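Local coordinates for phosphoenolpyruvate-protein phosphotransferase (Coxiella burnetii, PDB 3TRC) that probably transfers phosphate from phosphoenolpyruvate to a protein histidine as a magnesium-dependent enzyme, this piece being its GAF domain, at residues 6-18 with 144-158. Sequence-based numbering, arbitrary orientation. Where two conformers were deposited one is given.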
HETATM    1  N   MSE A   6       3.446  -7.751   9.893  1.00 17.45           N
HETATM    2  CA  MSE A   6       3.068  -7.578   8.495  1.00 22.13           C
HETATM    3  C   MSE A   6       2.763  -6.118   8.206  1.00 21.97           C
HETATM    4  O   MSE A   6       3.179  -5.564   7.193  1.00 18.69           O
HETATM    5  CB  MSE A   6       1.848  -8.440   8.161  1.00 21.66           C
HETATM    6  CG  MSE A   6       2.084  -9.919   8.307  1.00 20.92           C
HETATM    7 SE   MSE A   6       3.476 -10.514   7.094  1.00 24.21          SE
HETATM    8  CE  MSE A   6       4.884 -10.843   8.364  1.00 13.62           C
ATOM      9  N   LEU A   7       2.021  -5.494   9.111  1.00 20.80           N
ATOM     10  CA  LEU A   7       1.619  -4.114   8.947  1.00 18.47           C
ATOM     11  C   LEU A   7       2.824  -3.173   8.835  1.00 18.83           C
ATOM     12  O   LEU A   7       2.865  -2.299   7.975  1.00 21.32           O
ATOM     13  CB  LEU A   7       0.741  -3.721  10.129  1.00 21.16           C
ATOM     14  CG  LEU A   7      -0.186  -2.531  10.000  1.00 21.08           C
ATOM     15  CD1 LEU A   7      -0.997  -2.581   8.702  1.00 19.05           C
ATOM     16  CD2 LEU A   7      -1.091  -2.531  11.218  1.00 18.96           C
ATOM     17  N   LYS A   8       3.814  -3.371   9.696  1.00 18.63           N
ATOM     18  CA  LYS A   8       4.999  -2.525   9.685  1.00 23.90           C
ATOM     19  C   LYS A   8       5.938  -2.857   8.525  1.00 21.67           C
ATOM     20  O   LYS A   8       6.643  -1.984   8.015  1.00 24.16           O
ATOM     21  CB  LYS A   8       5.737  -2.629  11.015  1.00 26.25           C
ATOM     22  CG  LYS A   8       4.920  -2.148  12.195  1.00 29.94           C
ATOM     23  CD  LYS A   8       5.717  -2.268  13.470  1.00 34.33           C
ATOM     24  CE  LYS A   8       4.921  -1.786  14.667  1.00 37.40           C
ATOM     25  NZ  LYS A   8       5.494  -2.326  15.928  1.00 40.04           N
ATOM     26  N   ILE A   9       5.953  -4.120   8.116  1.00 21.00           N
ATOM     27  CA  ILE A   9       6.724  -4.518   6.947  1.00 19.94           C
ATOM     28  C   ILE A   9       6.137  -3.844   5.720  1.00 21.88           C
ATOM     29  O   ILE A   9       6.866  -3.325   4.878  1.00 22.50           O
ATOM     30  CB  ILE A   9       6.699  -6.040   6.743  1.00 19.28           C
ATOM     31  CG1 ILE A   9       7.430  -6.726   7.894  1.00 20.39           C
ATOM     32  CG2 ILE A   9       7.317  -6.420   5.387  1.00 21.26           C
ATOM     33  CD1 ILE A   9       7.137  -8.201   8.014  1.00 19.69           C
ATOM     34  N   LEU A  10       4.812  -3.856   5.636  1.00 20.47           N
ATOM     35  CA  LEU A  10       4.104  -3.196   4.551  1.00 24.86           C
ATOM     36  C   LEU A  10       4.491  -1.730   4.529  1.00 26.54           C
ATOM     37  O   LEU A  10       4.736  -1.149   3.475  1.00 25.24           O
ATOM     38  CB  LEU A  10       2.596  -3.319   4.746  1.00 25.97           C
ATOM     39  CG  LEU A  10       1.821  -4.226   3.802  1.00 29.93           C
ATOM     40  CD1 LEU A  10       0.334  -3.924   3.920  1.00 31.66           C
ATOM     41  CD2 LEU A  10       2.301  -4.037   2.363  1.00 27.29           C
ATOM     42  N   ARG A  11       4.544  -1.131   5.712  1.00 26.32           N
ATOM     43  CA  ARG A  11       4.897   0.272   5.834  1.00 29.49           C
ATOM     44  C   ARG A  11       6.266   0.538   5.210  1.00 29.98           C
ATOM     45  O   ARG A  11       6.421   1.449   4.399  1.00 34.15           O
ATOM     46  CB  ARG A  11       4.890   0.677   7.309  1.00 33.19           C
ATOM     47  CG  ARG A  11       4.988   2.166   7.568  1.00 37.56           C
ATOM     48  CD  ARG A  11       5.171   2.417   9.057  1.00 39.26           C
ATOM     49  NE  ARG A  11       6.364   1.747   9.573  1.00 40.48           N
ATOM     50  CZ  ARG A  11       6.539   1.400  10.844  1.00 40.92           C
ATOM     51  NH1 ARG A  11       5.594   1.653  11.738  1.00 42.14           N
ATOM     52  NH2 ARG A  11       7.658   0.794  11.222  1.00 37.09           N
ATOM     53  N   GLN A  12       7.252  -0.275   5.581  1.00 28.58           N
ATOM     54  CA  GLN A  12       8.621  -0.105   5.100  1.00 28.19           C
ATOM     55  C   GLN A  12       8.775  -0.400   3.605  1.00 27.63           C
ATOM     56  O   GLN A  12       9.457   0.337   2.892  1.00 25.70           O
ATOM     57  CB  GLN A  12       9.591  -0.970   5.917  1.00 31.14           C
ATOM     58  CG  GLN A  12      11.006  -1.063   5.341  1.00 31.79           C
ATOM     59  CD  GLN A  12      11.825   0.208   5.533  1.00 34.27           C
ATOM     60  OE1 GLN A  12      11.466   1.084   6.322  1.00 33.77           O
ATOM     61  NE2 GLN A  12      12.935   0.309   4.810  1.00 34.95           N
ATOM     62  N   ILE A  13       8.144  -1.474   3.133  0.80 25.42           N
ATOM     63  CA  ILE A  13       8.277  -1.852   1.728  0.80 23.82           C
ATOM     64  C   ILE A  13       7.485  -0.937   0.794  0.80 24.49           C
ATOM     65  O   ILE A  13       7.913  -0.673  -0.325  0.80 26.05           O
ATOM     66  CB  ILE A  13       7.891  -3.323   1.479  0.80 22.05           C
ATOM     67  CG1 ILE A  13       8.273  -3.738   0.062  0.80 20.71           C
ATOM     68  CG2 ILE A  13       6.399  -3.538   1.700  0.80 26.36           C
ATOM     69  CD1 ILE A  13       8.170  -5.227  -0.176  0.80 25.25           C
ATOM     70  N   THR A  14       6.330  -0.461   1.251  1.00 24.39           N
ATOM     71  CA  THR A  14       5.524   0.463   0.456  1.00 27.85           C
ATOM     72  C   THR A  14       6.369   1.712   0.233  1.00 30.26           C
ATOM     73  O   THR A  14       6.406   2.273  -0.863  1.00 29.90           O
ATOM     74  CB  THR A  14       4.197   0.823   1.161  1.00 28.72           C
ATOM     75  OG1 THR A  14       3.465  -0.379   1.445  1.00 27.41           O
ATOM     76  CG2 THR A  14       3.341   1.721   0.279  1.00 29.74           C
ATOM     77  N   GLN A  15       7.062   2.119   1.293  1.00 29.14           N
ATOM     78  CA  GLN A  15       8.016   3.221   1.254  1.00 33.03           C
ATOM     79  C   GLN A  15       9.110   2.978   0.221  1.00 30.37           C
ATOM     80  O   GLN A  15       9.375   3.824  -0.633  1.00 29.10           O
ATOM     81  CB  GLN A  15       8.665   3.384   2.628  1.00 37.18           C
ATOM     82  CG  GLN A  15       9.626   4.544   2.730  1.00 43.12           C
ATOM     83  CD  GLN A  15       8.923   5.830   3.098  1.00 49.66           C
ATOM     84  OE1 GLN A  15       8.354   6.506   2.241  1.00 52.43           O
ATOM     85  NE2 GLN A  15       8.947   6.170   4.382  1.00 50.27           N
ATOM     86  N   GLU A  16       9.751   1.819   0.310  1.00 27.11           N
ATOM     87  CA  GLU A  16      10.854   1.489  -0.583  1.00 25.11           C
ATOM     88  C   GLU A  16      10.424   1.358  -2.049  1.00 24.31           C
ATOM     89  O   GLU A  16      11.151   1.775  -2.948  1.00 25.89           O
ATOM     90  CB  GLU A  16      11.574   0.219  -0.110  1.00 29.35           C
ATOM     91  CG  GLU A  16      12.476   0.421   1.104  1.00 34.13           C
ATOM     92  CD  GLU A  16      13.251  -0.836   1.474  1.00 40.83           C
ATOM     93  OE1 GLU A  16      12.747  -1.950   1.221  1.00 41.28           O
ATOM     94  OE2 GLU A  16      14.369  -0.713   2.014  1.00 44.72           O
ATOM     95  N   VAL A  17       9.247   0.785  -2.288  1.00 24.66           N
ATOM     96  CA  VAL A  17       8.737   0.656  -3.652  1.00 23.10           C
ATOM     97  C   VAL A  17       8.488   2.023  -4.279  1.00 26.29           C
ATOM     98  O   VAL A  17       8.885   2.276  -5.414  1.00 26.60           O
ATOM     99  CB  VAL A  17       7.445  -0.187  -3.721  1.00 23.24           C
ATOM    100  CG1 VAL A  17       6.831  -0.112  -5.121  1.00 22.33           C
ATOM    101  CG2 VAL A  17       7.732  -1.631  -3.339  1.00 23.62           C
ATOM    102  N   ASN A  18       7.836   2.912  -3.538  1.00 27.03           N
ATOM    103  CA  ASN A  18       7.553   4.235  -4.081  1.00 28.90           C
ATOM    104  C   ASN A  18       8.809   5.079  -4.286  1.00 24.96           C
ATOM    105  O   ASN A  18       8.814   5.999  -5.096  1.00 32.81           O
ATOM    106  CB  ASN A  18       6.512   4.970  -3.233  1.00 31.34           C
ATOM    107  CG  ASN A  18       5.101   4.504  -3.526  1.00 35.16           C
ATOM    108  OD1 ASN A  18       4.855   3.836  -4.531  1.00 36.41           O
ATOM    109  ND2 ASN A  18       4.165   4.861  -2.657  1.00 35.27           N
ATOM    110  N   GLU A 144      -0.021 -13.456   6.294  1.00 11.77           N
ATOM    111  CA  GLU A 144       0.970 -13.526   5.235  1.00 12.15           C
ATOM    112  C   GLU A 144       0.291 -13.339   3.890  1.00 12.27           C
ATOM    113  O   GLU A 144       0.771 -12.602   3.040  1.00 12.75           O
ATOM    114  CB  GLU A 144       1.690 -14.870   5.254  1.00 11.89           C
ATOM    115  CG  GLU A 144       2.457 -15.153   6.535  1.00 13.82           C
ATOM    116  CD  GLU A 144       3.327 -16.390   6.391  1.00 14.51           C
ATOM    117  OE1 GLU A 144       4.445 -16.247   5.855  1.00 15.49           O
ATOM    118  OE2 GLU A 144       2.882 -17.491   6.789  1.00 15.76           O
ATOM    119  N   GLU A 145      -0.828 -14.025   3.697  1.00 12.08           N
ATOM    120  CA  GLU A 145      -1.552 -13.904   2.443  1.00 13.21           C
ATOM    121  C   GLU A 145      -2.091 -12.481   2.268  1.00 13.51           C
ATOM    122  O   GLU A 145      -1.938 -11.892   1.206  1.00 15.37           O
ATOM    123  CB  GLU A 145      -2.674 -14.942   2.340  1.00 13.77           C
ATOM    124  CG  GLU A 145      -3.394 -14.895   1.001  1.00 14.72           C
ATOM    125  CD  GLU A 145      -4.441 -15.978   0.841  1.00 19.35           C
ATOM    126  OE1 GLU A 145      -4.287 -17.062   1.441  1.00 19.60           O
ATOM    127  OE2 GLU A 145      -5.418 -15.741   0.098  1.00 22.29           O
ATOM    128  N   ALA A 146      -2.693 -11.925   3.319  1.00 14.43           N
ATOM    129  CA  ALA A 146      -3.234 -10.568   3.259  1.00 16.15           C
ATOM    130  C   ALA A 146      -2.141  -9.549   2.932  1.00 16.78           C
ATOM    131  O   ALA A 146      -2.337  -8.633   2.128  1.00 17.55           O
ATOM    132  CB  ALA A 146      -3.926 -10.216   4.572  1.00 15.57           C
ATOM    133  N   PHE A 147      -0.985  -9.716   3.558  1.00 13.67           N
ATOM    134  CA  PHE A 147       0.170  -8.880   3.281  1.00 16.50           C
ATOM    135  C   PHE A 147       0.570  -8.957   1.811  1.00 16.16           C
ATOM    136  O   PHE A 147       0.736  -7.937   1.143  1.00 18.44           O
ATOM    137  CB  PHE A 147       1.339  -9.321   4.154  1.00 15.81           C
ATOM    138  CG  PHE A 147       2.644  -8.717   3.762  1.00 22.13           C
ATOM    139  CD1 PHE A 147       2.965  -7.427   4.136  1.00 24.87           C
ATOM    140  CD2 PHE A 147       3.554  -9.442   3.016  1.00 24.31           C
ATOM    141  CE1 PHE A 147       4.168  -6.871   3.771  1.00 30.49           C
ATOM    142  CE2 PHE A 147       4.753  -8.889   2.652  1.00 29.07           C
ATOM    143  CZ  PHE A 147       5.064  -7.607   3.027  1.00 30.68           C
ATOM    144  N   CYS A 148       0.723 -10.175   1.315  1.00 14.18           N
ATOM    145  CA  CYS A 148       1.159 -10.377  -0.063  1.00 15.03           C
ATOM    146  C   CYS A 148       0.129  -9.892  -1.087  1.00 16.31           C
ATOM    147  O   CYS A 148       0.488  -9.356  -2.138  1.00 18.52           O
ATOM    148  CB  CYS A 148       1.514 -11.849  -0.296  1.00 14.12           C
ATOM    149  SG  CYS A 148       3.021 -12.427   0.500  1.00 14.73           S
ATOM    150  N   VAL A 149      -1.152 -10.086  -0.789  1.00 15.63           N
ATOM    151  CA  VAL A 149      -2.216  -9.631  -1.675  1.00 16.67           C
ATOM    152  C   VAL A 149      -2.244  -8.110  -1.727  1.00 20.73           C
ATOM    153  O   VAL A 149      -2.314  -7.513  -2.801  1.00 20.47           O
ATOM    154  CB  VAL A 149      -3.588 -10.182  -1.248  1.00 17.75           C
ATOM    155  CG1 VAL A 149      -4.715  -9.432  -1.951  1.00 19.39           C
ATOM    156  CG2 VAL A 149      -3.664 -11.669  -1.537  1.00 15.66           C
ATOM    157  N   THR A 150      -2.175  -7.483  -0.557  1.00 19.59           N
ATOM    158  CA  THR A 150      -2.172  -6.030  -0.479  1.00 18.79           C
ATOM    159  C   THR A 150      -0.983  -5.473  -1.245  1.00 17.42           C
ATOM    160  O   THR A 150      -1.104  -4.482  -1.978  1.00 22.35           O
ATOM    161  CB  THR A 150      -2.143  -5.557   0.997  1.00 16.68           C
ATOM    162  OG1 THR A 150      -3.278  -6.096   1.678  1.00 22.85           O
ATOM    163  CG2 THR A 150      -2.197  -4.046   1.071  1.00 21.08           C
ATOM    164  N   LEU A 151       0.164  -6.128  -1.102  1.00 18.29           N
ATOM    165  CA  LEU A 151       1.371  -5.747  -1.823  1.00 18.26           C
ATOM    166  C   LEU A 151       1.197  -5.867  -3.340  1.00 22.99           C
ATOM    167  O   LEU A 151       1.632  -4.993  -4.094  1.00 19.44           O
ATOM    168  CB  LEU A 151       2.540  -6.610  -1.366  1.00 24.62           C
ATOM    169  CG  LEU A 151       3.908  -6.309  -1.971  1.00 27.74           C
ATOM    170  CD1 LEU A 151       4.309  -4.869  -1.677  1.00 31.22           C
ATOM    171  CD2 LEU A 151       4.945  -7.280  -1.436  1.00 28.09           C
ATOM    172  N   ALA A 152       0.566  -6.951  -3.781  1.00 19.17           N
ATOM    173  CA  ALA A 152       0.364  -7.186  -5.209  1.00 18.07           C
ATOM    174  C   ALA A 152      -0.465  -6.090  -5.876  1.00 18.02           C
ATOM    175  O   ALA A 152      -0.316  -5.830  -7.072  1.00 15.97           O
ATOM    176  CB  ALA A 152      -0.280  -8.553  -5.444  1.00 18.23           C
ATOM    177  N   ILE A 153      -1.357  -5.464  -5.114  1.00 17.25           N
ATOM    178  CA  ILE A 153      -2.121  -4.335  -5.631  1.00 19.90           C
ATOM    179  C   ILE A 153      -1.170  -3.200  -5.994  1.00 21.35           C
ATOM    180  O   ILE A 153      -1.320  -2.549  -7.027  1.00 20.56           O
ATOM    181  CB  ILE A 153      -3.160  -3.852  -4.607  1.00 19.74           C
ATOM    182  CG1 ILE A 153      -4.132  -4.994  -4.298  1.00 23.46           C
ATOM    183  CG2 ILE A 153      -3.901  -2.630  -5.127  1.00 20.97           C
ATOM    184  CD1 ILE A 153      -5.065  -4.728  -3.148  1.00 27.22           C
ATOM    185  N   HIS A 154      -0.177  -2.984  -5.140  1.00 19.20           N
ATOM    186  CA  HIS A 154       0.829  -1.955  -5.365  1.00 20.99           C
ATOM    187  C   HIS A 154       1.652  -2.316  -6.601  1.00 17.63           C
ATOM    188  O   HIS A 154       1.894  -1.481  -7.467  1.00 16.99           O
ATOM    189  CB  HIS A 154       1.725  -1.849  -4.127  1.00 25.35           C
ATOM    190  CG  HIS A 154       2.478  -0.560  -4.012  1.00 28.22           C
ATOM    191  ND1 HIS A 154       2.451   0.419  -4.986  1.00 28.53           N
ATOM    192  CD2 HIS A 154       3.286  -0.090  -3.033  1.00 25.21           C
ATOM    193  CE1 HIS A 154       3.208   1.432  -4.609  1.00 24.60           C
ATOM    194  NE2 HIS A 154       3.729   1.149  -3.427  1.00 27.21           N
ATOM    195  N   LEU A 155       2.086  -3.572  -6.676  1.00 16.43           N
ATOM    196  CA  LEU A 155       2.863  -4.043  -7.817  1.00 15.21           C
ATOM    197  C   LEU A 155       2.101  -3.887  -9.130  1.00 13.64           C
ATOM    198  O   LEU A 155       2.684  -3.528 -10.153  1.00 16.78           O
ATOM    199  CB  LEU A 155       3.277  -5.499  -7.616  1.00 17.88           C
ATOM    200  CG  LEU A 155       4.129  -5.742  -6.365  1.00 21.65           C
ATOM    201  CD1 LEU A 155       4.463  -7.214  -6.228  1.00 20.64           C
ATOM    202  CD2 LEU A 155       5.397  -4.907  -6.414  1.00 26.03           C
ATOM    203  N   ALA A 156       0.800  -4.158  -9.101  1.00 14.24           N
ATOM    204  CA  ALA A 156      -0.031  -3.996 -10.293  1.00 14.13           C
ATOM    205  C   ALA A 156       0.005  -2.554 -10.786  1.00 13.86           C
ATOM    206  O   ALA A 156       0.146  -2.293 -11.987  1.00 15.61           O
ATOM    207  CB  ALA A 156      -1.468  -4.432 -10.013  1.00 14.31           C
ATOM    208  N   ALA A 157      -0.117  -1.611  -9.857  1.00 15.31           N
ATOM    209  CA  ALA A 157      -0.094  -0.198 -10.212  1.00 17.81           C
ATOM    210  C   ALA A 157       1.255   0.191 -10.795  1.00 17.39           C
ATOM    211  O   ALA A 157       1.329   0.940 -11.764  1.00 18.63           O
ATOM    212  CB  ALA A 157      -0.416   0.667  -8.996  1.00 17.61           C
ATOM    213  N   GLU A 158       2.325  -0.317 -10.198  1.00 18.28           N
ATOM    214  CA  GLU A 158       3.669  -0.015 -10.674  1.00 20.63           C
ATOM    215  C   GLU A 158       3.913  -0.565 -12.082  1.00 16.16           C
ATOM    216  O   GLU A 158       4.485   0.111 -12.933  1.00 17.21           O
ATOM    217  CB  GLU A 158       4.711  -0.530  -9.680  1.00 21.27           C
ATOM    218  CG  GLU A 158       4.584   0.113  -8.293  1.00 26.09           C
ATOM    219  CD  GLU A 158       4.885   1.605  -8.308  1.00 33.30           C
ATOM    220  OE1 GLU A 158       5.925   1.988  -8.874  1.00 33.43           O
ATOM    221  OE2 GLU A 158       4.081   2.396  -7.766  1.00 36.91           O
TER
HETATM  222  O   HOH W   1       7.756   3.688  -7.635  1.00 38.33           O
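Two helices of the GAF domain, 3-19 and 142-164, run side by side through residues 6-18 and 144-158. The segment axes come within 10.1 Å, and the two run nearly parallel, 21° apart in direction. Cys148, Ala152 and Ala156 of helix 142-164 pack on strand 114-122 of the antiparallel sheet. Phe147, Thr150, Leu151, His154 and Glu158 meet helix 3-19. Phe147 fills the first part of the seam. Its CG is anti to the backbone N (chi1 168°), which carries the ring across to helix 3-19. There Leu10 CG lies 3.4 Å from Phe147 CD1, and Ile9 CG2 reaches Phe147 CZ at 3.5 Å. The selenium of selenomethionine Met6 sits obliquely to the ring, 4.4 Å from its centroid, in a Met-aromatic contact. Leu34 of helix 23-37 and Leu38 also pack on Phe147. Further along, Leu10 CD1 touches Thr150 CG2, and the side chains of Ile13 and Leu151 cross at about a right angle, Ile13 CD1 meeting Leu151 CD2. Val17 CG1 lies over one face of the His154 ring, 4.0 Å from the centroid, in a CH-pi contact. Asn18 OD1 comes to the ring edge, 2.9 Å from His154 CE1. A water donates to both Val17 O and Glu158 OE1, bridging the helices. Across the dimer, Leu10 packs on Leu10 of the second subunit and Thr150 on its Arg11, so this helix pair also helps form the subunit interface. The hydroxyls of Thr14 and Thr150 are turned back to Leu10 O and Ala146 O in their own helices, and Thr14 CG2 touches the His154 ring. No direct hydrogen bond joins the two segments. Their association therefore rests mainly on apolar and aromatic packing, with polar contacts gathered near Asn18 and Glu158.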